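Local atomic coordinates of uncharacterized protein (Staphylococcus aureus subsp. aureus, PDB entry 3H04), a protein that is of unknown function but belongs to the alpha/beta-hydrolase superfamily and probably cleaves ester or related bonds. Residues G38-F42 / W185-I189; T139-Y143 / D220-P224; Y143-A147 / Y176-T182; M154-S160 / Q171-I175. All coordinates share one frame; numbering follows the deposited sequence. Where two conformers were deposited one is given.

Interaction 1. Residues G38-F42 / W185-I189; sequences GGLMF and WINMI
Trp185 meets the loop 38-42 with the pyrrole edge of its indole: NE1 donates to the carbonyl of Gly39, NE1 to O 2.9 Å, with an N-H...O angle of 157° and the oxygen almost exactly in the ring plane. CG stands anti to the backbone N (chi1 -172°), which swings the indole from the start of helix 185-189 across to the loop. The tight part lies beside this bond. Met41 runs out extended, its SD level with the edge of the five-membered ring in a Met-aromatic contact, and its methyl CE reaches Trp185 CD1 at 3.5 Å. The same methyl is pressed against Met188 CB, also at 3.5 Å, closer than usual for two carbons. On the benzo side the fit is easier. Leu40 CD1 comes to 3.9 Å from Trp185 CZ2, the two side chains crossing at about a right angle, and only to 4.3 Å from Ile189 CG1. Solvent comes nearest at Met188, which is partly exposed. Helix 173-182 flanks Met41 and Met188, while Leu40 leans on helix 75-91 and its N binds Ser105 OG. Gly38 and Gly39 belong to an HGGG sequence, which in related esterases supplies backbone N-H groups to the oxyanion hole. One hydrogen bond, in the plane of the indole and set among sulfur and hydrocarbon, thus satisfies the buried indole N-H and probably restrains the Gly39 carbonyl, consistent with a fixed loop beside the presumed nucleophile.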
loop_
_atom_site.group_PDB
_atom_site.type_symbol
_atom_site.label_atom_id
_atom_site.label_comp_id
_atom_site.label_asym_id
_atom_site.label_seq_id
_atom_site.Cartn_x
_atom_site.Cartn_y
_atom_site.Cartn_z
ATOM N N GLY A 38 -5.043 -4.382 -0.359
ATOM C CA GLY A 38 -5.565 -5.770 -0.229
ATOM C C GLY A 38 -5.170 -6.517 1.018
ATOM O O GLY A 38 -5.129 -7.785 1.044
ATOM N N GLY A 39 -4.891 -5.765 2.088
ATOM C CA GLY A 39 -4.571 -6.325 3.413
ATOM C C GLY A 39 -3.394 -7.298 3.435
ATOM O O GLY A 39 -3.293 -8.116 4.349
ATOM N N LEU A 40 -2.493 -7.133 2.471
ATOM C CA LEU A 40 -1.347 -7.992 2.179
ATOM C C LEU A 40 -1.739 -9.397 1.689
ATOM O O LEU A 40 -0.852 -10.250 1.531
ATOM C CB LEU A 40 -0.380 -8.109 3.392
ATOM C CG LEU A 40 0.066 -6.798 4.077
ATOM C CD1 LEU A 40 0.712 -7.088 5.471
ATOM C CD2 LEU A 40 0.988 -5.983 3.157
ATOM N N MET A 41 -3.028 -9.638 1.429
ATOM C CA MET A 41 -3.523 -11.010 1.190
ATOM C C MET A 41 -4.214 -11.199 -0.151
ATOM O O MET A 41 -4.345 -12.335 -0.663
ATOM C CB MET A 41 -4.501 -11.420 2.297
ATOM C CG MET A 41 -3.976 -11.402 3.702
ATOM S SD MET A 41 -5.128 -12.086 4.989
ATOM C CE MET A 41 -3.886 -12.346 6.188
ATOM N N PHE A 42 -4.715 -10.117 -0.741
ATOM C CA PHE A 42 -5.306 -10.192 -2.036
ATOM C C PHE A 42 -4.979 -8.918 -2.848
ATOM O O PHE A 42 -4.272 -8.015 -2.391
ATOM C CB PHE A 42 -6.856 -10.412 -1.952
ATOM C CG PHE A 42 -7.631 -9.219 -1.426
ATOM C CD1 PHE A 42 -8.216 -8.318 -2.290
ATOM C CD2 PHE A 42 -7.727 -8.981 -0.024
ATOM C CE1 PHE A 42 -8.931 -7.235 -1.827
ATOM C CE2 PHE A 42 -8.430 -7.880 0.469
ATOM C CZ PHE A 42 -9.024 -6.992 -0.433
ATOM N N TRP A 185 -5.419 -11.891 11.734
ATOM C CA TRP A 185 -4.600 -11.232 10.704
ATOM C C TRP A 185 -3.123 -11.166 11.097
ATOM O O TRP A 185 -2.267 -11.421 10.278
ATOM C CB TRP A 185 -5.131 -9.822 10.410
ATOM C CG TRP A 185 -4.486 -9.140 9.238
ATOM C CD1 TRP A 185 -4.625 -9.458 7.925
ATOM C CD2 TRP A 185 -3.665 -7.971 9.279
ATOM N NE1 TRP A 185 -3.892 -8.611 7.136
ATOM C CE2 TRP A 185 -3.324 -7.654 7.941
ATOM C CE3 TRP A 185 -3.215 -7.132 10.321
ATOM C CZ2 TRP A 185 -2.519 -6.576 7.620
ATOM C CZ3 TRP A 185 -2.406 -6.080 10.010
ATOM C CH2 TRP A 185 -2.086 -5.775 8.660
ATOM N N ILE A 186 -2.830 -10.820 12.342
ATOM C CA ILE A 186 -1.431 -10.846 12.811
ATOM C C ILE A 186 -0.815 -12.265 12.759
ATOM O O ILE A 186 0.366 -12.448 12.460
ATOM C CB ILE A 186 -1.298 -10.306 14.243
ATOM C CG1 ILE A 186 -1.572 -8.810 14.280
ATOM C CG2 ILE A 186 0.106 -10.646 14.812
ATOM C CD1 ILE A 186 -0.453 -7.943 13.745
ATOM N N ASN A 187 -1.633 -13.278 12.993
ATOM C CA ASN A 187 -1.159 -14.645 12.918
ATOM C C ASN A 187 -0.772 -14.984 11.498
ATOM O O ASN A 187 0.251 -15.636 11.267
ATOM C CB ASN A 187 -2.253 -15.610 13.391
ATOM C CG ASN A 187 -2.723 -15.312 14.789
ATOM O OD1 ASN A 187 -2.484 -16.091 15.709
ATOM N ND2 ASN A 187 -3.384 -14.167 14.969
ATOM N N MET A 188 -1.573 -14.518 10.538
ATOM C CA MET A 188 -1.348 -14.833 9.118
ATOM C C MET A 188 -0.183 -14.050 8.493
ATOM O O MET A 188 0.401 -14.502 7.511
ATOM C CB MET A 188 -2.660 -14.737 8.354
ATOM C CG MET A 188 -3.630 -15.870 8.816
ATOM S SD MET A 188 -5.394 -15.611 8.544
ATOM C CE MET A 188 -5.255 -15.926 6.765
ATOM N N ILE A 189 0.205 -12.936 9.119
ATOM C CA ILE A 189 1.453 -12.210 8.789
ATOM C C ILE A 189 2.696 -13.102 8.996
ATOM O O ILE A 189 3.657 -13.004 8.250
ATOM C CB ILE A 189 1.501 -10.883 9.586
ATOM C CG1 ILE A 189 0.752 -9.804 8.802
ATOM C CG2 ILE A 189 2.932 -10.459 9.952
ATOM C CD1 ILE A 189 0.198 -8.719 9.670
#

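Interaction 2. Residues T139-Y143 / D220-P224; sequences TNSYY and DYDVP
Tyr221 lays one face of its ring on Tyr142, and this face-to-face stack is the heart of the contact. The centroids are 3.7 Å apart and the planes open by 16°, with Tyr221 CE1 and Tyr142 CE2 closest at 3.3 Å. Tyr221 takes the chi1 position between its backbone N and carbonyl carbon (52°), which stands the ring up against its partner; both phenol groups run out on the same side, OH to OH 3.8 Å. Tyr142 is an exposed residue, so the stack lies at the protein surface.

Tyr143 is third. The CD2 edge of Tyr142 stands over the centre of the Tyr143 ring, and the Tyr143 hydroxyl lies at the edge of Tyr221 and donates a hydrogen bond to Asp222, OH to OD1 2.5 Å, so short that its exact length is doubtful; the carboxylate is turned perpendicular to the phenol ring. That OD1 is also bonded to the hydroxyl of Tyr176, so two phenols grip one carboxylate oxygen. Asn140 ND2 donates to Tyr221 O at 2.9 Å, nearly straight (168°) and in the carbonyl plane, while its OD1 caps the following helix through weak bonds to the N atoms of Tyr142 and Tyr143.

The 220-224 loop is folded by an Asx turn (Asp222 N to Asp220 OD1), extended to an Asx motif by Val223 N. Asp220 OD2 binds His248 ND1, the arrangement of a probable Ser-His-Asp triad. The contact joins the start of helix 141-147 to the loop between strand 212-217 and helix 226-232, with helix 173-182 flanking it through Val177 and Arg180.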
loop_
_atom_site.group_PDB
_atom_site.type_symbol
_atom_site.label_atom_id
_atom_site.label_comp_id
_atom_site.label_asym_id
_atom_site.label_seq_id
_atom_site.Cartn_x
_atom_site.Cartn_y
_atom_site.Cartn_z
ATOM N N THR A 139 -10.592 -8.765 16.822
ATOM C CA THR A 139 -11.666 -8.928 15.862
ATOM C C THR A 139 -12.170 -7.603 15.363
ATOM O O THR A 139 -12.401 -6.710 16.148
ATOM C CB THR A 139 -12.841 -9.683 16.517
ATOM O OG1 THR A 139 -12.433 -11.035 16.674
ATOM C CG2 THR A 139 -14.087 -9.640 15.652
ATOM N N ASN A 140 -12.314 -7.476 14.048
ATOM C CA ASN A 140 -12.936 -6.308 13.439
ATOM C C ASN A 140 -14.435 -6.586 13.238
ATOM O O ASN A 140 -14.818 -7.526 12.530
ATOM C CB ASN A 140 -12.247 -5.968 12.121
ATOM C CG ASN A 140 -12.830 -4.721 11.429
ATOM O OD1 ASN A 140 -14.033 -4.660 11.095
ATOM N ND2 ASN A 140 -11.968 -3.772 11.133
ATOM N N SER A 141 -15.261 -5.761 13.899
ATOM C CA SER A 141 -16.736 -5.812 13.822
ATOM C C SER A 141 -17.325 -5.871 12.433
ATOM O O SER A 141 -18.303 -6.591 12.186
ATOM C CB SER A 141 -17.326 -4.525 14.467
ATOM O OG SER A 141 -17.254 -4.631 15.847
ATOM N N TYR A 142 -16.798 -5.038 11.554
ATOM C CA TYR A 142 -17.314 -4.929 10.199
ATOM C C TYR A 142 -17.189 -6.256 9.463
ATOM O O TYR A 142 -18.079 -6.606 8.703
ATOM C CB TYR A 142 -16.618 -3.795 9.466
ATOM C CG TYR A 142 -17.053 -3.594 8.050
ATOM C CD1 TYR A 142 -18.107 -2.708 7.724
ATOM C CD2 TYR A 142 -16.400 -4.241 7.017
ATOM C CE1 TYR A 142 -18.530 -2.544 6.376
ATOM C CE2 TYR A 142 -16.794 -4.082 5.693
ATOM C CZ TYR A 142 -17.876 -3.233 5.386
ATOM O OH TYR A 142 -18.200 -3.069 4.076
ATOM N N TYR A 143 -16.107 -6.995 9.698
ATOM C CA TYR A 143 -15.841 -8.266 8.987
ATOM C C TYR A 143 -16.371 -9.530 9.645
ATOM O O TYR A 143 -16.394 -10.588 9.027
ATOM C CB TYR A 143 -14.325 -8.381 8.775
ATOM C CG TYR A 143 -13.796 -7.333 7.825
ATOM C CD1 TYR A 143 -14.200 -7.310 6.492
ATOM C CD2 TYR A 143 -12.916 -6.375 8.243
ATOM C CE1 TYR A 143 -13.667 -6.350 5.591
ATOM C CE2 TYR A 143 -12.391 -5.418 7.354
ATOM C CZ TYR A 143 -12.819 -5.395 6.039
ATOM O OH TYR A 143 -12.306 -4.456 5.162
ATOM N N ASP A 220 -13.685 5.266 8.576
ATOM C CA ASP A 220 -13.084 4.040 7.985
ATOM C C ASP A 220 -13.204 2.894 8.969
ATOM O O ASP A 220 -12.750 3.001 10.102
ATOM C CB ASP A 220 -11.629 4.286 7.697
ATOM C CG ASP A 220 -11.005 3.220 6.826
ATOM O OD1 ASP A 220 -11.389 2.035 6.911
ATOM O OD2 ASP A 220 -10.094 3.598 6.073
ATOM N N TYR A 221 -13.886 1.847 8.523
ATOM C CA TYR A 221 -14.162 0.632 9.310
ATOM C C TYR A 221 -13.032 -0.427 9.233
ATOM O O TYR A 221 -13.041 -1.387 9.999
ATOM C CB TYR A 221 -15.468 -0.030 8.794
ATOM C CG TYR A 221 -15.457 -0.251 7.277
ATOM C CD1 TYR A 221 -14.750 -1.319 6.708
ATOM C CD2 TYR A 221 -16.103 0.629 6.420
ATOM C CE1 TYR A 221 -14.702 -1.488 5.377
ATOM C CE2 TYR A 221 -16.054 0.465 5.057
ATOM C CZ TYR A 221 -15.359 -0.606 4.540
ATOM O OH TYR A 221 -15.285 -0.778 3.184
ATOM N N ASP A 222 -12.067 -0.242 8.332
ATOM C CA ASP A 222 -11.007 -1.227 8.070
ATOM C C ASP A 222 -9.655 -0.828 8.724
ATOM O O ASP A 222 -9.018 -1.631 9.441
ATOM C CB ASP A 222 -10.845 -1.374 6.551
ATOM C CG ASP A 222 -9.770 -2.431 6.163
ATOM O OD1 ASP A 222 -10.108 -3.585 5.867
ATOM O OD2 ASP A 222 -8.577 -2.090 6.147
ATOM N N VAL A 223 -9.258 0.434 8.513
ATOM C CA VAL A 223 -8.074 1.030 9.095
ATOM C C VAL A 223 -8.562 2.277 9.845
ATOM O O VAL A 223 -9.005 3.210 9.233
ATOM C CB VAL A 223 -7.061 1.534 8.050
ATOM C CG1 VAL A 223 -5.885 2.230 8.753
ATOM C CG2 VAL A 223 -6.574 0.410 7.196
ATOM N N PRO A 224 -8.518 2.266 11.146
ATOM C CA PRO A 224 -9.016 3.442 11.844
ATOM C C PRO A 224 -8.291 4.759 11.430
ATOM O O PRO A 224 -7.084 4.761 11.227
ATOM C CB PRO A 224 -8.683 3.140 13.304
ATOM C CG PRO A 224 -8.488 1.751 13.389
ATOM C CD PRO A 224 -7.972 1.258 12.071
#

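Interaction 3. Residues Y143-A147 / Y176-T182; sequences YAKIA and YVYARGT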
loop_
_atom_site.group_PDB
_atom_site.type_symbol
_atom_site.label_atom_id
_atom_site.label_comp_id
_atom_site.label_asym_id
_atom_site.label_seq_id
_atom_site.Cartn_x
_atom_site.Cartn_y
_atom_site.Cartn_z
ATOM N N TYR A 143 -16.107 -6.995 9.698
ATOM C CA TYR A 143 -15.841 -8.266 8.987
ATOM C C TYR A 143 -16.371 -9.530 9.645
ATOM O O TYR A 143 -16.394 -10.588 9.027
ATOM C CB TYR A 143 -14.325 -8.381 8.775
ATOM C CG TYR A 143 -13.796 -7.333 7.825
ATOM C CD1 TYR A 143 -14.200 -7.310 6.492
ATOM C CD2 TYR A 143 -12.916 -6.375 8.243
ATOM C CE1 TYR A 143 -13.667 -6.350 5.591
ATOM C CE2 TYR A 143 -12.391 -5.418 7.354
ATOM C CZ TYR A 143 -12.819 -5.395 6.039
ATOM O OH TYR A 143 -12.306 -4.456 5.162
ATOM N N ALA A 144 -16.764 -9.426 10.922
ATOM C CA ALA A 144 -17.116 -10.593 11.745
ATOM C C ALA A 144 -18.262 -11.490 11.217
ATOM O O ALA A 144 -18.145 -12.736 11.229
ATOM C CB ALA A 144 -17.414 -10.108 13.185
ATOM N N LYS A 145 -19.351 -10.899 10.718
ATOM C CA LYS A 145 -20.516 -11.709 10.275
ATOM C C LYS A 145 -20.143 -12.616 9.098
ATOM O O LYS A 145 -20.408 -13.814 9.123
ATOM C CB LYS A 145 -21.700 -10.845 9.846
ATOM C CG LYS A 145 -22.378 -10.034 10.956
ATOM C CD LYS A 145 -23.863 -9.810 10.630
ATOM C CE LYS A 145 -24.518 -8.843 11.612
ATOM N NZ LYS A 145 -26.022 -8.990 11.712
ATOM N N ILE A 146 -19.526 -12.026 8.072
ATOM C CA ILE A 146 -19.115 -12.791 6.914
ATOM C C ILE A 146 -18.082 -13.813 7.328
ATOM O O ILE A 146 -18.149 -14.986 6.882
ATOM C CB ILE A 146 -18.612 -11.884 5.742
ATOM C CG1 ILE A 146 -19.798 -11.084 5.173
ATOM C CG2 ILE A 146 -18.008 -12.735 4.608
ATOM C CD1 ILE A 146 -19.536 -10.537 3.747
ATOM N N ALA A 147 -17.155 -13.411 8.201
ATOM C CA ALA A 147 -16.126 -14.345 8.681
ATOM C C ALA A 147 -16.738 -15.575 9.348
ATOM O O ALA A 147 -16.309 -16.688 9.113
ATOM C CB ALA A 147 -15.115 -13.647 9.625
ATOM N N TYR A 176 -8.971 -12.491 3.629
ATOM C CA TYR A 176 -8.746 -11.253 4.411
ATOM C C TYR A 176 -9.962 -10.931 5.322
ATOM O O TYR A 176 -9.790 -10.541 6.484
ATOM C CB TYR A 176 -8.462 -10.089 3.478
ATOM C CG TYR A 176 -8.403 -8.747 4.192
ATOM C CD1 TYR A 176 -7.284 -8.419 4.997
ATOM C CD2 TYR A 176 -9.454 -7.878 4.159
ATOM C CE1 TYR A 176 -7.223 -7.264 5.720
ATOM C CE2 TYR A 176 -9.386 -6.636 4.833
ATOM C CZ TYR A 176 -8.250 -6.337 5.612
ATOM O OH TYR A 176 -8.083 -5.172 6.372
ATOM N N VAL A 177 -11.169 -11.078 4.790
ATOM C CA VAL A 177 -12.378 -10.871 5.584
ATOM C C VAL A 177 -12.360 -11.811 6.788
ATOM O O VAL A 177 -12.653 -11.418 7.943
ATOM C CB VAL A 177 -13.648 -11.135 4.700
ATOM C CG1 VAL A 177 -14.868 -11.315 5.569
ATOM C CG2 VAL A 177 -13.929 -9.933 3.683
ATOM N N TYR A 178 -11.987 -13.052 6.520
ATOM C CA TYR A 178 -11.909 -14.058 7.564
ATOM C C TYR A 178 -10.847 -13.652 8.593
ATOM O O TYR A 178 -11.088 -13.700 9.799
ATOM C CB TYR A 178 -11.547 -15.408 6.950
ATOM C CG TYR A 178 -11.386 -16.497 7.977
ATOM C CD1 TYR A 178 -12.486 -17.086 8.555
ATOM C CD2 TYR A 178 -10.127 -16.942 8.345
ATOM C CE1 TYR A 178 -12.333 -18.140 9.502
ATOM C CE2 TYR A 178 -9.970 -17.946 9.285
ATOM C CZ TYR A 178 -11.062 -18.529 9.857
ATOM O OH TYR A 178 -10.866 -19.508 10.784
ATOM N N ALA A 179 -9.671 -13.292 8.103
ATOM C CA ALA A 179 -8.576 -12.911 8.992
ATOM C C ALA A 179 -8.942 -11.738 9.935
ATOM O O ALA A 179 -8.748 -11.827 11.192
ATOM C CB ALA A 179 -7.322 -12.560 8.150
ATOM N N ARG A 180 -9.438 -10.636 9.359
ATOM C CA ARG A 180 -9.906 -9.491 10.194
ATOM C C ARG A 180 -11.093 -9.840 11.080
ATOM O O ARG A 180 -11.172 -9.406 12.244
ATOM C CB ARG A 180 -10.265 -8.296 9.328
ATOM C CG ARG A 180 -9.139 -7.703 8.518
ATOM C CD ARG A 180 -7.893 -7.312 9.335
ATOM N NE ARG A 180 -8.177 -6.400 10.454
ATOM C CZ ARG A 180 -8.437 -5.099 10.332
ATOM N NH1 ARG A 180 -8.479 -4.488 9.142
ATOM N NH2 ARG A 180 -8.690 -4.385 11.411
ATOM N N GLY A 181 -12.064 -10.577 10.525
ATOM C CA GLY A 181 -13.258 -10.890 11.250
ATOM C C GLY A 181 -13.074 -11.881 12.402
ATOM O O GLY A 181 -14.021 -12.087 13.216
ATOM N N THR A 182 -11.925 -12.581 12.446
ATOM C CA THR A 182 -11.632 -13.527 13.546
ATOM C C THR A 182 -10.460 -13.044 14.386
ATOM O O THR A 182 -10.060 -13.710 15.370
ATOM C CB THR A 182 -11.295 -14.924 13.033
ATOM O OG1 THR A 182 -10.188 -14.861 12.121
ATOM C CG2 THR A 182 -12.500 -15.556 12.358
#
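The ring of Tyr143 overlaps helix 173-182, with CD2 3.4 Å from Arg180 CB and CD1 3.9 Å from Val177 CG2. Its first torsion, chi1 -67°, puts CG beside the backbone N and carries the ring into the hole formed by Tyr176, Val177, Arg180 and Gly181. From the far end of the hole Tyr176 points its CE2 edge at the face of Tyr143 in a T-shaped pair, planes 76° apart. The Tyr176 hydroxyl, bonded to Asp222, also accepts from Arg180 NH1 at 2.9 Å, in the guanidinium plane; that arginine, bent twice along its chain, rests its CG over the Tyr176 ring. This is knobs-into-holes packing between two helices of the segment inserted after strand 121-125, where alpha/beta hydrolases commonly carry their cap. The short axes pass 7.4 Å apart and cross steeply at -117°. So close an approach depends on Gly181: Ala144 CA comes to 3.7 Å from Gly181 O, and the second knob, Ala147 CB, reaches Gly181 CA at 3.7 Å among Val177, Tyr178 and Thr182. Toward the surface, Ile146 CG2 leans on Val177 CG1 at 3.6 Å.

Interaction 4. Residues M154-S160 / Q171-I175; sequences MIAQLTS and QRFLI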
loop_
_atom_site.group_PDB
_atom_site.type_symbol
_atom_site.label_atom_id
_atom_site.label_comp_id
_atom_site.label_asym_id
_atom_site.label_seq_id
_atom_site.Cartn_x
_atom_site.Cartn_y
_atom_site.Cartn_z
ATOM N N MET A 154 -13.116 -23.869 3.622
ATOM C CA MET A 154 -13.566 -22.872 2.652
ATOM C C MET A 154 -12.410 -21.912 2.398
ATOM O O MET A 154 -12.010 -21.724 1.261
ATOM C CB MET A 154 -14.819 -22.139 3.192
ATOM C CG MET A 154 -15.852 -21.649 2.161
ATOM S SD MET A 154 -15.641 -19.897 1.804
ATOM C CE MET A 154 -13.875 -19.922 1.591
ATOM N N ILE A 155 -11.834 -21.357 3.466
ATOM C CA ILE A 155 -10.737 -20.376 3.348
ATOM C C ILE A 155 -9.433 -20.992 2.856
ATOM O O ILE A 155 -8.752 -20.403 2.012
ATOM C CB ILE A 155 -10.519 -19.576 4.669
ATOM C CG1 ILE A 155 -11.855 -18.970 5.173
ATOM C CG2 ILE A 155 -9.464 -18.507 4.513
ATOM C CD1 ILE A 155 -12.611 -18.137 4.167
ATOM N N ALA A 156 -9.108 -22.214 3.294
ATOM C CA ALA A 156 -7.861 -22.824 2.853
ATOM C C ALA A 156 -7.923 -23.102 1.353
ATOM O O ALA A 156 -6.919 -23.038 0.654
ATOM C CB ALA A 156 -7.597 -24.083 3.612
ATOM N N GLN A 157 -9.104 -23.392 0.836
ATOM C CA GLN A 157 -9.208 -23.668 -0.598
ATOM C C GLN A 157 -9.197 -22.403 -1.459
ATOM O O GLN A 157 -9.286 -22.491 -2.685
ATOM C CB GLN A 157 -10.428 -24.561 -0.893
ATOM C CG GLN A 157 -10.339 -25.968 -0.257
ATOM C CD GLN A 157 -9.022 -26.723 -0.591
ATOM O OE1 GLN A 157 -8.238 -27.057 0.306
ATOM N NE2 GLN A 157 -8.772 -26.953 -1.881
ATOM N N LEU A 158 -9.081 -21.223 -0.837
ATOM C CA LEU A 158 -8.914 -19.988 -1.600
ATOM C C LEU A 158 -7.452 -19.591 -1.724
ATOM O O LEU A 158 -7.112 -18.627 -2.423
ATOM C CB LEU A 158 -9.744 -18.891 -0.975
ATOM C CG LEU A 158 -11.245 -19.094 -1.079
ATOM C CD1 LEU A 158 -12.019 -18.005 -0.308
ATOM C CD2 LEU A 158 -11.650 -19.193 -2.601
ATOM N N THR A 159 -6.585 -20.358 -1.053
ATOM C CA THR A 159 -5.166 -20.186 -1.152
ATOM C C THR A 159 -4.567 -21.000 -2.271
ATOM O O THR A 159 -5.180 -21.930 -2.858
ATOM C CB THR A 159 -4.426 -20.516 0.189
ATOM O OG1 THR A 159 -4.527 -21.905 0.459
ATOM C CG2 THR A 159 -5.017 -19.736 1.330
ATOM N N SER A 160 -3.324 -20.659 -2.558
ATOM C CA SER A 160 -2.625 -21.230 -3.665
ATOM C C SER A 160 -1.580 -22.200 -3.118
ATOM O O SER A 160 -1.056 -21.991 -2.023
ATOM C CB SER A 160 -1.960 -20.104 -4.478
ATOM O OG SER A 160 -1.165 -20.651 -5.512
ATOM N N GLN A 171 -12.444 -15.017 -5.554
ATOM C CA GLN A 171 -12.883 -14.731 -4.182
ATOM C C GLN A 171 -11.819 -14.822 -3.080
ATOM O O GLN A 171 -12.085 -14.961 -1.909
ATOM C CB GLN A 171 -14.126 -15.525 -3.833
ATOM C CG GLN A 171 -13.974 -16.920 -3.744
ATOM C CD GLN A 171 -14.104 -17.644 -5.086
ATOM O OE1 GLN A 171 -13.804 -17.116 -6.160
ATOM N NE2 GLN A 171 -14.463 -18.889 -5.003
ATOM N N ARG A 172 -10.590 -14.645 -3.481
ATOM C CA ARG A 172 -9.494 -14.739 -2.583
ATOM C C ARG A 172 -9.668 -13.729 -1.452
ATOM O O ARG A 172 -9.223 -13.989 -0.331
ATOM C CB ARG A 172 -8.189 -14.459 -3.354
ATOM C CG ARG A 172 -6.976 -14.567 -2.484
ATOM C CD ARG A 172 -5.748 -14.485 -3.313
ATOM N NE ARG A 172 -4.644 -14.428 -2.411
ATOM C CZ ARG A 172 -3.813 -15.413 -2.143
ATOM N NH1 ARG A 172 -3.881 -16.582 -2.785
ATOM N NH2 ARG A 172 -2.890 -15.194 -1.211
ATOM N N PHE A 173 -10.309 -12.606 -1.733
ATOM C CA PHE A 173 -10.492 -11.589 -0.690
ATOM C C PHE A 173 -11.179 -12.065 0.595
ATOM O O PHE A 173 -10.977 -11.462 1.669
ATOM C CB PHE A 173 -11.161 -10.366 -1.265
ATOM C CG PHE A 173 -12.587 -10.421 -1.230
ATOM C CD1 PHE A 173 -13.237 -10.033 -0.089
ATOM C CD2 PHE A 173 -13.312 -10.897 -2.304
ATOM C CE1 PHE A 173 -14.522 -10.082 0.014
ATOM C CE2 PHE A 173 -14.703 -10.921 -2.186
ATOM C CZ PHE A 173 -15.289 -10.519 -1.017
ATOM N N LEU A 174 -11.908 -13.188 0.528
ATOM C CA LEU A 174 -12.523 -13.740 1.735
ATOM C C LEU A 174 -11.504 -14.199 2.746
ATOM O O LEU A 174 -11.834 -14.282 3.909
ATOM C CB LEU A 174 -13.455 -14.904 1.401
ATOM C CG LEU A 174 -14.731 -14.503 0.670
ATOM C CD1 LEU A 174 -15.437 -15.778 0.143
ATOM C CD2 LEU A 174 -15.663 -13.647 1.547
ATOM N N ILE A 175 -10.288 -14.531 2.299
ATOM C CA ILE A 175 -9.196 -14.878 3.235
ATOM C C ILE A 175 -8.921 -13.695 4.179
ATOM O O ILE A 175 -8.716 -13.872 5.391
ATOM C CB ILE A 175 -7.895 -15.222 2.500
ATOM C CG1 ILE A 175 -8.046 -16.438 1.580
ATOM C CG2 ILE A 175 -6.746 -15.534 3.518
ATOM C CD1 ILE A 175 -6.812 -16.464 0.598
#
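Ile155, in the last turn of helix 152-156, slides past Ile175 with the two side chains running in opposite senses, CG2 to CG1 3.9 Å. Its other branch turns aside, so that CD1 lies by the carbonyl oxygen of Leu174. The chain then leaves the helix in a type I turn, Ala156 to Thr159, which brings in Leu158, the residue with most surface covered across the contact. One methyl, CD1, sits 3.4 Å from Gln171 O and also covers Leu174 CB; the other, CD2, presses on Gln171 CG at 3.4 Å, where the glutamine crosses it at about a right angle. Its CB faces Ile175 CG1 at 3.9 Å. Thr159 comes next: chi1 68° points OG1 back to Ala156 O, 2.7 Å away, an oxygen that also accepts from Thr159 N. The same torsion leaves CG2 to meet Ile175 CD1 at 3.8 Å. At Ser160 the backbone N passes the guanidinium edge of Arg172 without bonding to it and goes to Glu72. The extended arginine has Ile175 CD1 over the centre of one face, and its nitrogens bind Met41 O, Gln168 and, in a salt bridge, Glu72. The arrangement is that of two consecutive short helices joined by a long loop, packed end to start, within what is probably the cap-like insertion after strand 121-125 of an alpha/beta hydrolase.

Helix 173-182 ties the set together: interactions 3 and 4 use successive parts of it, with centres 12 Å apart, and interaction 1 packs along it, Gly39 CA touching Tyr176 CE1 at 3.6 Å. Arg172 NE reaches Met41 O at 2.7 Å, joining interaction 4 to interaction 1. Interaction 2 shares Tyr143 with interaction 3, and Asn140 N to Arg180 O, 2.9 Å, adds to that link. Interactions 1 and 2 do not touch, their nearest atoms about 6 Å apart, yet both border the probable catalytic centre of Ser104, His248 and Asp220: Gly39 lies near it and Asp220 belongs to 220-224.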